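Local coordinates for protein EscN (Escherichia coli O127:H6, PDB 2OBL) that belongs to the ATP synthase alpha/beta family of P-loop NTPases and probably serves a bacterial type III secretion system, at residues Lys202-Ala207 with Ser238-His243. The protein carries 1 engineered substitution. Sequence-based numbering, arbitrary orientation.
Sequences KLLERA and SILDGH
Leu204 meets Ile239 and Leu240 through aliphatic carbons alone, so no flat group offers a face or an edge across this contact. The touching is done by a single branch: Leu204 CD2 lies 3.7 Å from Ile239 CG2 and 4.1 Å from Leu240 CD2. The directions to these two methyls are roughly at right angles, which seats CD2 in the corner between consecutive residues. Leucine suits this place because its branch point lies one carbon out, carrying a methyl across a gap where the nearest CA atoms, those of Leu204 and Ile239, are still 8.0 Å apart. Ile239, branched at CB, works closer to its backbone: with CG1 beside the backbone N (chi1 -62°), CG2 stands anti to that N and faces Leu204, backed by CB. Leu240, buried on Phe77 of strand 73-78, suits its place as a long apolar side chain: with CG beside the backbone N, it brings CD2 to Leu204. No hydrogen bond joins the segments directly, yet Arg73 bridges them, giving NH1 to Leu204 O and pairing NE with the carboxylate of Asp241. Leu204 O also accepts Ala207 N at 3.2 Å, closing a type I turn. Backbone hydrogen bonding joins Gly242 to Gly75 as the chain enters strand 242-245, parallel to strand 73-78. The end of helix 194-204 is thus joined to the end of helix 231-239 and the link into strand 242-245 by a small apolar patch above the central sheet of the nucleotide-binding domain, where Leu204 rests on Tyr219 of strand 214-222, while Leu203 packs against helix 138-156.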
loop_
_atom_site.group_PDB
_atom_site.type_symbol
_atom_site.label_atom_id
_atom_site.label_comp_id
_atom_site.label_asym_id
_atom_site.label_seq_id
_atom_site.Cartn_x
_atom_site.Cartn_y
_atom_site.Cartn_z
ATOM N N LYS A 202 -9.542 -14.678 0.463
ATOM C CA LYS A 202 -9.028 -15.457 1.589
ATOM C C LYS A 202 -7.777 -14.800 2.177
ATOM O O LYS A 202 -7.622 -14.725 3.388
ATOM C CB LYS A 202 -8.721 -16.889 1.162
ATOM C CG LYS A 202 -9.964 -17.681 0.798
ATOM C CD LYS A 202 -9.816 -19.128 1.188
ATOM C CE LYS A 202 -11.162 -19.813 1.249
ATOM N NZ LYS A 202 -11.094 -21.030 2.112
ATOM N N LEU A 203 -6.897 -14.314 1.307
ATOM C CA LEU A 203 -5.732 -13.550 1.753
ATOM C C LEU A 203 -6.098 -12.213 2.385
ATOM O O LEU A 203 -5.615 -11.866 3.461
ATOM C CB LEU A 203 -4.785 -13.281 0.582
ATOM C CG LEU A 203 -3.809 -14.396 0.225
ATOM C CD1 LEU A 203 -3.231 -14.137 -1.166
ATOM C CD2 LEU A 203 -2.685 -14.496 1.258
ATOM N N LEU A 204 -6.938 -11.444 1.708
ATOM C CA LEU A 204 -7.226 -10.093 2.161
ATOM C C LEU A 204 -8.049 -10.082 3.428
ATOM O O LEU A 204 -7.935 -9.158 4.258
ATOM C CB LEU A 204 -7.916 -9.280 1.051
ATOM C CG LEU A 204 -6.943 -8.501 0.169
ATOM C CD1 LEU A 204 -5.946 -9.406 -0.519
ATOM C CD2 LEU A 204 -7.717 -7.650 -0.854
ATOM N N GLU A 205 -8.877 -11.110 3.597
ATOM C CA GLU A 205 -9.754 -11.160 4.755
ATOM C C GLU A 205 -8.975 -11.449 6.040
ATOM O O GLU A 205 -9.507 -11.296 7.130
ATOM C CB GLU A 205 -10.901 -12.161 4.538
ATOM C CG GLU A 205 -11.923 -11.696 3.483
ATOM C CD GLU A 205 -13.128 -12.629 3.362
ATOM O OE1 GLU A 205 -13.291 -13.501 4.240
ATOM O OE2 GLU A 205 -13.917 -12.484 2.394
ATOM N N ARG A 206 -7.705 -11.834 5.910
ATOM C CA ARG A 206 -6.861 -12.053 7.090
ATOM C C ARG A 206 -6.295 -10.769 7.710
ATOM O O ARG A 206 -5.934 -10.750 8.878
ATOM C CB ARG A 206 -5.766 -13.075 6.793
ATOM C CG ARG A 206 -6.334 -14.474 6.631
ATOM C CD ARG A 206 -5.348 -15.414 5.986
ATOM N NE ARG A 206 -4.262 -15.785 6.883
ATOM C CZ ARG A 206 -3.295 -16.631 6.542
ATOM N NH1 ARG A 206 -3.294 -17.178 5.325
ATOM N NH2 ARG A 206 -2.345 -16.935 7.408
ATOM N N ALA A 207 -6.237 -9.692 6.931
ATOM C CA ALA A 207 -5.911 -8.374 7.475
ATOM C C ALA A 207 -7.126 -7.861 8.252
ATOM O O ALA A 207 -8.241 -8.362 8.063
ATOM C CB ALA A 207 -5.563 -7.412 6.336
ATOM N N SER A 238 -12.694 -4.512 -6.085
ATOM C CA SER A 238 -14.003 -4.771 -5.504
ATOM C C SER A 238 -13.953 -5.220 -4.037
ATOM O O SER A 238 -14.977 -5.224 -3.355
ATOM C CB SER A 238 -14.769 -5.784 -6.373
ATOM O OG SER A 238 -15.172 -5.182 -7.601
ATOM N N ILE A 239 -12.770 -5.580 -3.551
ATOM C CA ILE A 239 -12.614 -6.035 -2.171
ATOM C C ILE A 239 -12.044 -4.965 -1.256
ATOM O O ILE A 239 -12.355 -4.949 -0.065
ATOM C CB ILE A 239 -11.645 -7.224 -2.072
ATOM C CG1 ILE A 239 -12.146 -8.440 -2.858
ATOM C CG2 ILE A 239 -11.429 -7.605 -0.607
ATOM C CD1 ILE A 239 -11.055 -9.483 -3.073
ATOM N N LEU A 240 -11.176 -4.115 -1.799
ATOM C CA LEU A 240 -10.404 -3.150 -0.992
ATOM C C LEU A 240 -11.256 -2.131 -0.240
ATOM O O LEU A 240 -12.379 -1.825 -0.653
ATOM C CB LEU A 240 -9.411 -2.402 -1.880
ATOM C CG LEU A 240 -8.269 -3.217 -2.496
ATOM C CD1 LEU A 240 -7.604 -2.374 -3.596
ATOM C CD2 LEU A 240 -7.267 -3.638 -1.443
ATOM N N ASP A 241 -10.693 -1.597 0.841
ATOM C CA ASP A 241 -11.299 -0.530 1.634
ATOM C C ASP A 241 -10.760 0.842 1.228
ATOM O O ASP A 241 -11.228 1.862 1.722
ATOM C CB ASP A 241 -10.980 -0.718 3.112
ATOM C CG ASP A 241 -11.404 -2.078 3.648
ATOM O OD1 ASP A 241 -12.525 -2.518 3.311
ATOM O OD2 ASP A 241 -10.623 -2.694 4.411
ATOM N N GLY A 242 -9.764 0.863 0.352
ATOM C CA GLY A 242 -9.212 2.129 -0.111
ATOM C C GLY A 242 -8.262 1.843 -1.246
ATOM O O GLY A 242 -7.734 0.739 -1.347
ATOM N N HIS A 243 -8.041 2.826 -2.101
ATOM C CA HIS A 243 -7.125 2.630 -3.198
ATOM C C HIS A 243 -6.424 3.941 -3.536
ATOM O O HIS A 243 -7.040 5.025 -3.556
ATOM C CB HIS A 243 -7.851 2.032 -4.422
ATOM C CG HIS A 243 -8.971 2.879 -4.926
ATOM N ND1 HIS A 243 -10.212 2.907 -4.327
ATOM C CD2 HIS A 243 -9.034 3.744 -5.964
ATOM C CE1 HIS A 243 -10.987 3.761 -4.966
ATOM N NE2 HIS A 243 -10.301 4.279 -5.966
#